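Local coordinates for protein 23S rRNA-specific endonuclease VapC20 (Mycobacterium tuberculosis H37Rv, PDB 5WZF) that cleaves 23S rRNA in the sarcin-ricin loop as the magnesium-dependent endoribonuclease toxin of a type II toxin-antitoxin pair, at residues Arg32-Lys43 with Asn125-Phe133; Leu91-Leu99 with Phe109-Lys120. One frame throughout, in Å; residues are numbered along the deposited sequence.

Contact 1: Arg32-Lys43 with Asn125-Phe133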
loop_
_atom_site.group_PDB
_atom_site.type_symbol
_atom_site.label_atom_id
_atom_site.label_comp_id
_atom_site.label_asym_id
_atom_site.label_seq_id
_atom_site.Cartn_x
_atom_site.Cartn_y
_atom_site.Cartn_z
ATOM N N ARG B 32 -2.571 11.929 -18.861
ATOM C CA ARG B 32 -2.752 13.145 -18.074
ATOM C C ARG B 32 -1.424 13.800 -17.693
ATOM O O ARG B 32 -1.383 14.670 -16.821
ATOM C CB ARG B 32 -3.568 12.838 -16.811
ATOM C CG ARG B 32 -5.010 12.434 -17.092
ATOM C CD ARG B 32 -5.843 12.377 -15.821
ATOM N NE ARG B 32 -5.625 11.145 -15.068
ATOM C CZ ARG B 32 -6.593 10.308 -14.710
ATOM N NH1 ARG B 32 -7.851 10.574 -15.036
ATOM N NH2 ARG B 32 -6.307 9.212 -14.023
ATOM N N HIS B 33 -0.343 13.392 -18.351
ATOM C CA HIS B 33 0.990 13.911 -18.030
ATOM C C HIS B 33 1.086 15.423 -18.220
ATOM O O HIS B 33 1.622 16.131 -17.365
ATOM C CB HIS B 33 2.056 13.221 -18.881
ATOM C CG HIS B 33 3.448 13.688 -18.591
ATOM N ND1 HIS B 33 4.067 13.472 -17.378
ATOM C CD2 HIS B 33 4.334 14.376 -19.349
ATOM C CE1 HIS B 33 5.277 14.002 -17.406
ATOM N NE2 HIS B 33 5.466 14.553 -18.592
ATOM N N GLY B 34 0.571 15.912 -19.343
ATOM C CA GLY B 34 0.575 17.337 -19.620
ATOM C C GLY B 34 -0.204 18.111 -18.577
ATOM O O GLY B 34 0.254 19.139 -18.081
ATOM N N THR B 35 -1.386 17.601 -18.238
ATOM C CA THR B 35 -2.233 18.215 -17.221
ATOM C C THR B 35 -1.534 18.236 -15.865
ATOM O O THR B 35 -1.609 19.222 -15.131
ATOM C CB THR B 35 -3.576 17.472 -17.089
ATOM O OG1 THR B 35 -4.295 17.560 -18.327
ATOM C CG2 THR B 35 -4.420 18.077 -15.978
ATOM N N ALA B 36 -0.851 17.141 -15.543
ATOM C CA ALA B 36 -0.102 17.041 -14.294
ATOM C C ALA B 36 1.006 18.091 -14.216
ATOM O O ALA B 36 1.183 18.740 -13.185
ATOM C CB ALA B 36 0.485 15.642 -14.136
ATOM N N LYS B 37 1.749 18.257 -15.307
ATOM C CA LYS B 37 2.851 19.214 -15.324
ATOM C C LYS B 37 2.355 20.643 -15.140
ATOM O O LYS B 37 2.998 21.445 -14.464
ATOM C CB LYS B 37 3.655 19.103 -16.623
ATOM C CG LYS B 37 4.543 17.872 -16.691
ATOM C CD LYS B 37 5.621 18.025 -17.754
ATOM C CE LYS B 37 5.020 18.246 -19.128
ATOM N NZ LYS B 37 6.074 18.313 -20.178
ATOM N N ARG B 38 1.210 20.959 -15.737
ATOM C CA ARG B 38 0.632 22.292 -15.600
ATOM C C ARG B 38 0.205 22.544 -14.157
ATOM O O ARG B 38 0.450 23.618 -13.606
ATOM C CB ARG B 38 -0.557 22.474 -16.547
ATOM C CG ARG B 38 -0.171 22.524 -18.020
ATOM C CD ARG B 38 -1.321 23.024 -18.886
ATOM N NE ARG B 38 -2.477 22.130 -18.855
ATOM C CZ ARG B 38 -2.632 21.082 -19.657
ATOM N NH1 ARG B 38 -1.705 20.789 -20.560
ATOM N NH2 ARG B 38 -3.717 20.324 -19.559
ATOM N N LEU B 39 -0.427 21.547 -13.547
ATOM C CA LEU B 39 -0.840 21.646 -12.152
ATOM C C LEU B 39 0.361 21.770 -11.222
ATOM O O LEU B 39 0.332 22.528 -10.254
ATOM C CB LEU B 39 -1.679 20.433 -11.751
ATOM C CG LEU B 39 -3.124 20.429 -12.245
ATOM C CD1 LEU B 39 -3.771 19.074 -11.995
ATOM C CD2 LEU B 39 -3.902 21.536 -11.560
ATOM N N TRP B 40 1.407 21.004 -11.515
ATOM C CA TRP B 40 2.629 21.032 -10.720
ATOM C C TRP B 40 3.258 22.420 -10.732
ATOM O O TRP B 40 3.819 22.868 -9.731
ATOM C CB TRP B 40 3.624 19.995 -11.244
ATOM C CG TRP B 40 4.793 19.760 -10.341
ATOM C CD1 TRP B 40 6.101 20.046 -10.603
ATOM C CD2 TRP B 40 4.760 19.188 -9.029
ATOM N NE1 TRP B 40 6.886 19.689 -9.533
ATOM C CE2 TRP B 40 6.087 19.159 -8.553
ATOM C CE3 TRP B 40 3.739 18.698 -8.209
ATOM C CZ2 TRP B 40 6.418 18.658 -7.297
ATOM C CZ3 TRP B 40 4.069 18.202 -6.963
ATOM C CH2 TRP B 40 5.400 18.187 -6.518
ATOM N N ALA B 41 3.157 23.101 -11.869
ATOM C CA ALA B 41 3.759 24.419 -12.026
ATOM C C ALA B 41 2.988 25.498 -11.269
ATOM O O ALA B 41 3.548 26.536 -10.926
ATOM C CB ALA B 41 3.861 24.779 -13.503
ATOM N N SER B 42 1.707 25.253 -11.006
ATOM C CA SER B 42 0.873 26.251 -10.335
ATOM C C SER B 42 0.517 25.837 -8.909
ATOM O O SER B 42 -0.384 26.409 -8.294
ATOM C CB SER B 42 -0.406 26.505 -11.135
ATOM O OG SER B 42 -1.204 25.336 -11.201
ATOM N N LYS B 43 1.233 24.847 -8.383
ATOM C CA LYS B 43 0.964 24.342 -7.041
ATOM C C LYS B 43 1.322 25.373 -5.970
ATOM O O LYS B 43 2.161 26.247 -6.201
ATOM C CB LYS B 43 1.735 23.040 -6.799
ATOM C CG LYS B 43 3.238 23.213 -6.685
ATOM C CD LYS B 43 3.930 21.874 -6.502
ATOM C CE LYS B 43 5.438 22.023 -6.567
ATOM N NZ LYS B 43 5.871 22.616 -7.864
ATOM N N ASN B 125 -7.608 20.490 -0.316
ATOM C CA ASN B 125 -7.236 20.328 -1.719
ATOM C C ASN B 125 -6.316 19.137 -1.959
ATOM O O ASN B 125 -5.297 18.978 -1.288
ATOM C CB ASN B 125 -6.567 21.596 -2.238
ATOM C CG ASN B 125 -7.518 22.773 -2.285
ATOM O OD1 ASN B 125 -8.710 22.612 -2.542
ATOM N ND2 ASN B 125 -6.994 23.966 -2.032
ATOM N N ALA B 126 -6.674 18.311 -2.933
ATOM C CA ALA B 126 -5.837 17.182 -3.299
ATOM C C ALA B 126 -5.413 17.257 -4.756
ATOM O O ALA B 126 -6.214 17.590 -5.628
ATOM C CB ALA B 126 -6.566 15.872 -3.033
ATOM N N TYR B 127 -4.146 16.957 -5.023
ATOM C CA TYR B 127 -3.730 16.711 -6.397
ATOM C C TYR B 127 -4.022 15.248 -6.694
ATOM O O TYR B 127 -3.301 14.355 -6.258
ATOM C CB TYR B 127 -2.255 17.043 -6.617
ATOM C CG TYR B 127 -2.028 18.472 -7.063
ATOM C CD1 TYR B 127 -2.992 19.444 -6.847
ATOM C CD2 TYR B 127 -0.862 18.841 -7.717
ATOM C CE1 TYR B 127 -2.798 20.747 -7.254
ATOM C CE2 TYR B 127 -0.658 20.146 -8.135
ATOM C CZ TYR B 127 -1.631 21.094 -7.898
ATOM O OH TYR B 127 -1.443 22.392 -8.307
ATOM N N ALA B 128 -5.114 15.015 -7.408
ATOM C CA ALA B 128 -5.589 13.672 -7.671
ATOM C C ALA B 128 -6.522 13.697 -8.858
ATOM O O ALA B 128 -7.093 14.734 -9.182
ATOM C CB ALA B 128 -6.306 13.102 -6.454
ATOM N N PHE B 129 -6.673 12.546 -9.496
ATOM C CA PHE B 129 -7.616 12.393 -10.585
ATOM C C PHE B 129 -8.578 11.260 -10.216
ATOM O O PHE B 129 -8.445 10.663 -9.147
ATOM C CB PHE B 129 -6.883 12.103 -11.899
ATOM C CG PHE B 129 -5.812 13.116 -12.244
ATOM C CD1 PHE B 129 -6.151 14.396 -12.661
ATOM C CD2 PHE B 129 -4.468 12.775 -12.173
ATOM C CE1 PHE B 129 -5.167 15.321 -12.983
ATOM C CE2 PHE B 129 -3.481 13.693 -12.497
ATOM C CZ PHE B 129 -3.829 14.966 -12.902
ATOM N N ASP B 130 -9.557 11.002 -11.081
ATOM C CA ASP B 130 -10.459 9.842 -10.971
ATOM C C ASP B 130 -11.528 9.917 -9.863
ATOM O O ASP B 130 -12.307 8.977 -9.693
ATOM C CB ASP B 130 -9.638 8.558 -10.804
ATOM C CG ASP B 130 -8.615 8.378 -11.910
ATOM O OD1 ASP B 130 -8.906 8.768 -13.062
ATOM O OD2 ASP B 130 -7.518 7.852 -11.630
ATOM N N GLY B 131 -11.567 11.013 -9.114
ATOM C CA GLY B 131 -12.761 11.361 -8.358
ATOM C C GLY B 131 -13.058 10.717 -7.013
ATOM O O GLY B 131 -14.130 10.955 -6.452
ATOM N N ASP B 132 -12.141 9.916 -6.479
ATOM C CA ASP B 132 -12.376 9.288 -5.178
ATOM C C ASP B 132 -12.286 10.313 -4.051
ATOM O O ASP B 132 -13.050 10.258 -3.091
ATOM C CB ASP B 132 -11.388 8.147 -4.932
ATOM C CG ASP B 132 -11.594 6.989 -5.885
ATOM O OD1 ASP B 132 -12.761 6.661 -6.186
ATOM O OD2 ASP B 132 -10.586 6.413 -6.339
ATOM N N PHE B 133 -11.350 11.249 -4.171
ATOM C CA PHE B 133 -11.240 12.333 -3.201
ATOM C C PHE B 133 -12.460 13.259 -3.261
ATOM O O PHE B 133 -12.957 13.719 -2.228
ATOM C CB PHE B 133 -9.949 13.119 -3.433
ATOM C CG PHE B 133 -8.717 12.418 -2.925
ATOM C CD1 PHE B 133 -8.163 11.357 -3.626
ATOM C CD2 PHE B 133 -8.113 12.822 -1.747
ATOM C CE1 PHE B 133 -7.025 10.705 -3.155
ATOM C CE2 PHE B 133 -6.979 12.180 -1.269
ATOM C CZ PHE B 133 -6.434 11.120 -1.976
#
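In the PIN-domain fold of this toxin, helix 33-41 lies against the C-terminal end of strand 125-127 of the parallel sheet and the loop that follows it; Tyr127 and Phe129 reach across to the helix and Asp130 to Arg32 at its N-cap. Near the last turn of the helix the Tyr127 hydroxyl donates a hydrogen bond to the backbone, OH to Leu39 O at 2.6 Å. The donor stands 45° out of the carbonyl plane, while Ser42 N reaches the same oxygen from the opposite face, so two bonds grip Leu39 O, one on either face of its plane. The Tyr127 ring passes at a slant across the Leu39 side chain, CE2 3.8 Å from Leu39 CB, and Lys43 CB lies 3.6 Å from Tyr127 OH. Phe21 of helix 19-25 also packs on Tyr127 and Leu39, joining the two helices to the strand.

Phe129 points its ring at the first turns of the helix. The ring edge faces Ala36 CA, Leu39 CD1 and Thr35 CG2 come in obliquely near CE1, and Arg32 covers one face. Arg32, at the N-cap position, bends at chi3 (-80°), which carries its chain over the ring: CD makes a CH-pi contact 3.8 Å from the Phe129 centroid. The guanidinium continues past the ring, its plane only 15° from that of the ring, with Phe129 CB beneath its centre. A hydrogen bond between the Phe129 backbone N and the Ser20 hydroxyl ties this loop to helix 19-25. Beyond the ring, Arg32 forms an end-on salt bridge with Asp130, both terminal nitrogens converging on one carboxylate oxygen from the same face: NH1 lies 2.9 Å and NH2 2.8 Å from Asp130 OD1.

Contact 2: Leu91-Leu99 with Phe109-Lys120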
loop_
_atom_site.group_PDB
_atom_site.type_symbol
_atom_site.label_atom_id
_atom_site.label_comp_id
_atom_site.label_asym_id
_atom_site.label_seq_id
_atom_site.Cartn_x
_atom_site.Cartn_y
_atom_site.Cartn_z
ATOM N N LEU B 91 -3.604 6.847 13.223
ATOM C CA LEU B 91 -4.281 7.334 12.029
ATOM C C LEU B 91 -4.755 6.163 11.174
ATOM O O LEU B 91 -5.861 6.194 10.628
ATOM C CB LEU B 91 -3.360 8.259 11.229
ATOM C CG LEU B 91 -4.033 9.296 10.326
ATOM C CD1 LEU B 91 -5.035 10.127 11.111
ATOM C CD2 LEU B 91 -2.996 10.199 9.682
ATOM N N GLU B 92 -3.931 5.121 11.077
ATOM C CA GLU B 92 -4.321 3.915 10.353
ATOM C C GLU B 92 -5.565 3.270 10.964
ATOM O O GLU B 92 -6.433 2.787 10.242
ATOM C CB GLU B 92 -3.172 2.900 10.321
ATOM C CG GLU B 92 -2.115 3.215 9.283
ATOM C CD GLU B 92 -1.202 2.036 8.994
ATOM O OE1 GLU B 92 -1.341 0.993 9.662
ATOM O OE2 GLU B 92 -0.356 2.156 8.088
ATOM N N GLU B 93 -5.655 3.265 12.289
ATOM C CA GLU B 93 -6.807 2.659 12.945
ATOM C C GLU B 93 -8.074 3.449 12.621
ATOM O O GLU B 93 -9.148 2.871 12.436
ATOM C CB GLU B 93 -6.593 2.576 14.456
ATOM C CG GLU B 93 -7.767 1.985 15.224
ATOM C CD GLU B 93 -8.062 0.543 14.845
ATOM O OE1 GLU B 93 -7.144 -0.148 14.351
ATOM O OE2 GLU B 93 -9.217 0.106 15.036
ATOM N N GLN B 94 -7.947 4.770 12.537
ATOM C CA GLN B 94 -9.082 5.602 12.152
ATOM C C GLN B 94 -9.466 5.306 10.708
ATOM O O GLN B 94 -10.646 5.274 10.366
ATOM C CB GLN B 94 -8.766 7.087 12.320
ATOM C CG GLN B 94 -9.960 7.986 12.029
ATOM C CD GLN B 94 -9.599 9.455 12.015
ATOM O OE1 GLN B 94 -9.113 9.972 11.011
ATOM N NE2 GLN B 94 -9.836 10.136 13.130
ATOM N N ALA B 95 -8.460 5.080 9.867
ATOM C CA ALA B 95 -8.695 4.726 8.473
ATOM C C ALA B 95 -9.438 3.400 8.351
ATOM O O ALA B 95 -10.321 3.256 7.507
ATOM C CB ALA B 95 -7.379 4.664 7.713
ATOM N N TRP B 96 -9.085 2.429 9.191
ATOM C CA TRP B 96 -9.766 1.137 9.174
ATOM C C TRP B 96 -11.230 1.266 9.598
ATOM O O TRP B 96 -12.119 0.680 8.971
ATOM C CB TRP B 96 -9.060 0.130 10.089
ATOM C CG TRP B 96 -7.827 -0.511 9.502
ATOM C CD1 TRP B 96 -6.547 -0.398 9.964
ATOM C CD2 TRP B 96 -7.766 -1.374 8.361
ATOM N NE1 TRP B 96 -5.691 -1.132 9.176
ATOM C CE2 TRP B 96 -6.414 -1.741 8.184
ATOM C CE3 TRP B 96 -8.721 -1.864 7.462
ATOM C CZ2 TRP B 96 -5.995 -2.580 7.154
ATOM C CZ3 TRP B 96 -8.302 -2.697 6.439
ATOM C CH2 TRP B 96 -6.950 -3.045 6.293
ATOM N N GLU B 97 -11.475 2.018 10.668
ATOM C CA GLU B 97 -12.837 2.232 11.147
ATOM C C GLU B 97 -13.647 2.940 10.071
ATOM O O GLU B 97 -14.820 2.633 9.854
ATOM C CB GLU B 97 -12.843 3.046 12.446
ATOM C CG GLU B 97 -12.115 2.377 13.599
ATOM C CD GLU B 97 -12.029 3.257 14.830
ATOM O OE1 GLU B 97 -12.522 4.404 14.783
ATOM O OE2 GLU B 97 -11.465 2.801 15.848
ATOM N N TRP B 98 -12.997 3.878 9.389
ATOM C CA TRP B 98 -13.615 4.628 8.302
ATOM C C TRP B 98 -14.008 3.683 7.163
ATOM O O TRP B 98 -15.128 3.743 6.649
ATOM C CB TRP B 98 -12.651 5.712 7.805
ATOM C CG TRP B 98 -13.252 6.719 6.869
ATOM C CD1 TRP B 98 -13.779 7.934 7.201
ATOM C CD2 TRP B 98 -13.368 6.606 5.446
ATOM N NE1 TRP B 98 -14.227 8.582 6.070
ATOM C CE2 TRP B 98 -13.987 7.786 4.980
ATOM C CE3 TRP B 98 -13.021 5.617 4.520
ATOM C CZ2 TRP B 98 -14.261 8.005 3.630
ATOM C CZ3 TRP B 98 -13.300 5.834 3.180
ATOM C CH2 TRP B 98 -13.909 7.020 2.748
ATOM N N LEU B 99 -13.079 2.805 6.788
ATOM C CA LEU B 99 -13.305 1.837 5.715
ATOM C C LEU B 99 -14.472 0.903 6.010
ATOM O O LEU B 99 -15.293 0.627 5.134
ATOM C CB LEU B 99 -12.043 1.005 5.469
ATOM C CG LEU B 99 -10.928 1.664 4.654
ATOM C CD1 LEU B 99 -9.658 0.817 4.708
ATOM C CD2 LEU B 99 -11.342 1.920 3.205
ATOM N N PHE B 109 -7.565 1.094 0.740
ATOM C CA PHE B 109 -6.901 1.398 2.002
ATOM C C PHE B 109 -6.042 2.660 1.912
ATOM O O PHE B 109 -6.057 3.490 2.819
ATOM C CB PHE B 109 -6.034 0.226 2.445
ATOM C CG PHE B 109 -5.187 0.524 3.648
ATOM C CD1 PHE B 109 -5.739 0.529 4.917
ATOM C CD2 PHE B 109 -3.836 0.802 3.507
ATOM C CE1 PHE B 109 -4.961 0.805 6.025
ATOM C CE2 PHE B 109 -3.054 1.076 4.611
ATOM C CZ PHE B 109 -3.617 1.075 5.872
ATOM N N VAL B 110 -5.279 2.795 0.831
ATOM C CA VAL B 110 -4.416 3.965 0.671
ATOM C C VAL B 110 -5.246 5.249 0.641
ATOM O O VAL B 110 -4.878 6.255 1.252
ATOM C CB VAL B 110 -3.548 3.858 -0.603
ATOM C CG1 VAL B 110 -2.837 5.167 -0.880
ATOM C CG2 VAL B 110 -2.535 2.732 -0.454
ATOM N N ASP B 111 -6.379 5.210 -0.054
ATOM C CA ASP B 111 -7.273 6.365 -0.081
ATOM C C ASP B 111 -7.771 6.707 1.320
ATOM O O ASP B 111 -7.781 7.873 1.714
ATOM C CB ASP B 111 -8.456 6.119 -1.018
ATOM C CG ASP B 111 -8.078 6.249 -2.485
ATOM O OD1 ASP B 111 -6.942 6.677 -2.781
ATOM O OD2 ASP B 111 -8.927 5.936 -3.343
ATOM N N ALA B 112 -8.170 5.692 2.079
ATOM C CA ALA B 112 -8.671 5.920 3.428
ATOM C C ALA B 112 -7.612 6.581 4.309
ATOM O O ALA B 112 -7.928 7.456 5.115
ATOM C CB ALA B 112 -9.138 4.620 4.051
ATOM N N THR B 113 -6.357 6.170 4.158
ATOM C CA THR B 113 -5.292 6.769 4.957
ATOM C C THR B 113 -5.006 8.187 4.463
ATOM O O THR B 113 -4.640 9.062 5.244
ATOM C CB THR B 113 -3.993 5.928 4.925
ATOM O OG1 THR B 113 -3.510 5.819 3.582
ATOM C CG2 THR B 113 -4.237 4.536 5.500
ATOM N N SER B 114 -5.184 8.410 3.165
ATOM C CA SER B 114 -4.980 9.737 2.599
ATOM C C SER B 114 -6.021 10.700 3.148
ATOM O O SER B 114 -5.694 11.816 3.547
ATOM C CB SER B 114 -5.040 9.692 1.074
ATOM O OG SER B 114 -3.913 9.004 0.558
ATOM N N PHE B 115 -7.273 10.253 3.178
ATOM C CA PHE B 115 -8.363 11.062 3.715
ATOM C C PHE B 115 -8.085 11.422 5.168
ATOM O O PHE B 115 -8.323 12.550 5.596
ATOM C CB PHE B 115 -9.703 10.326 3.610
ATOM C CG PHE B 115 -10.068 9.911 2.213
ATOM C CD1 PHE B 115 -9.536 10.568 1.110
ATOM C CD2 PHE B 115 -10.950 8.860 2.002
ATOM C CE1 PHE B 115 -9.877 10.183 -0.175
ATOM C CE2 PHE B 115 -11.295 8.470 0.721
ATOM C CZ PHE B 115 -10.755 9.128 -0.372
ATOM N N ALA B 116 -7.582 10.447 5.919
ATOM C CA ALA B 116 -7.292 10.635 7.335
ATOM C C ALA B 116 -6.164 11.636 7.551
ATOM O O ALA B 116 -6.196 12.420 8.500
ATOM C CB ALA B 116 -6.949 9.301 7.986
ATOM N N VAL B 117 -5.163 11.604 6.676
ATOM C CA VAL B 117 -4.062 12.557 6.758
ATOM C C VAL B 117 -4.577 13.969 6.495
ATOM O O VAL B 117 -4.223 14.911 7.206
ATOM C CB VAL B 117 -2.928 12.220 5.758
ATOM C CG1 VAL B 117 -1.917 13.361 5.688
ATOM C CG2 VAL B 117 -2.234 10.916 6.149
ATOM N N MET B 118 -5.427 14.113 5.479
ATOM C CA MET B 118 -5.946 15.425 5.112
ATOM C C MET B 118 -6.826 15.998 6.223
ATOM O O MET B 118 -6.778 17.195 6.500
ATOM C CB MET B 118 -6.725 15.350 3.793
ATOM C CG MET B 118 -5.856 15.019 2.578
ATOM S SD MET B 118 -6.782 14.900 1.027
ATOM C CE MET B 118 -7.261 16.609 0.772
ATOM N N ARG B 119 -7.618 15.141 6.863
ATOM C CA ARG B 119 -8.429 15.570 7.996
ATOM C C ARG B 119 -7.537 16.022 9.148
ATOM O O ARG B 119 -7.799 17.039 9.787
ATOM C CB ARG B 119 -9.365 14.451 8.465
ATOM C CG ARG B 119 -10.506 14.131 7.511
ATOM C CD ARG B 119 -11.596 13.307 8.201
ATOM N NE ARG B 119 -11.110 12.020 8.692
ATOM C CZ ARG B 119 -11.032 10.914 7.955
ATOM N NH1 ARG B 119 -11.409 10.935 6.682
ATOM N NH2 ARG B 119 -10.578 9.787 8.490
ATOM N N LYS B 120 -6.480 15.258 9.406
ATOM C CA LYS B 120 -5.545 15.582 10.477
ATOM C C LYS B 120 -4.830 16.904 10.217
ATOM O O LYS B 120 -4.663 17.722 11.120
ATOM C CB LYS B 120 -4.518 14.456 10.645
ATOM C CG LYS B 120 -3.358 14.808 11.568
ATOM C CD LYS B 120 -2.293 13.719 11.582
ATOM C CE LYS B 120 -1.098 14.123 12.438
ATOM N NZ LYS B 120 -0.071 13.042 12.515
HETATM O O HOH W 1 -7.647 12.165 10.787
#
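Segments 91-99 and 109-120, which lie on helices 89-101 and 109-121 of the PIN domain, pack with their axes 8.5 Å apart at closest approach and their directions 119° apart, and Ala95 and Ala112 allow the backbones to come near, CA to CA 5.2 Å. Around these small residues larger side chains fill the interface. Leu99 sits over Ala112, with CG 3.5 Å from Ala112 CB, and its CD1 meets the edge of the Phe109 ring. Phe109 CE1 lies over one face of the Trp96 indole, 3.6 Å from Trp96 CE2, the two planes inclined at 37°. The Glu92 carboxylate stands nearly upright to the Phe109 ring at its edge. Glu92 OE2 is hydrogen-bonded to His52 and to a polar side chain of the neighbouring subunit; other parts of that subunit pack on Trp96, Leu99 and Phe109.

Trp98 leaves its helix with CG anti to the backbone N, which lays the indole across the second helix. The edge of Phe115 is directed at its face in an offset edge-to-face pair, with Trp98 CH2 3.6 Å from Phe115 CD2. Asp111, predicted to bind magnesium, lies one turn before Phe115 on this helix. Farther along, Leu91 places CG against Ala116 CB and CD2 against Val117 CG2.

The solvent side of the pairing is polar. Arg119 bends at chi3, and its NH1 comes near Trp98 NE1 at a slant. Arg119 NH2 donates to Gln94 OE1 at 2.9 Å, with the donor 47° above the amide carbonyl plane. A water donates to the same oxygen, Gln94 OE1, at 2.6 Å, and bridges it to the backbone by donating also to Ala116 O at 2.7 Å.

From the N terminus the chain runs through strand 14-17 and helix 19-25 into helix 33-41, passes through strand 46-50, helices 51-63 and 67-74 and strand 82-85, and then reaches contact 2. That contact closes a short loop of nine residues between segments 91-99 and 109-120. The chain next enters strand 125-127, where contact 1 closes a much longer loop, 81 residues between its segments, that contains all of contact 2. The centres are about 21 Å apart on opposite sides of the chain's centre. The contacts meet where Phe133 packs on Ser114, Phe115 and Met118, and Asp132 OD2 comes within 3.5 Å of OD2 of Asp111, a predicted magnesium ligand.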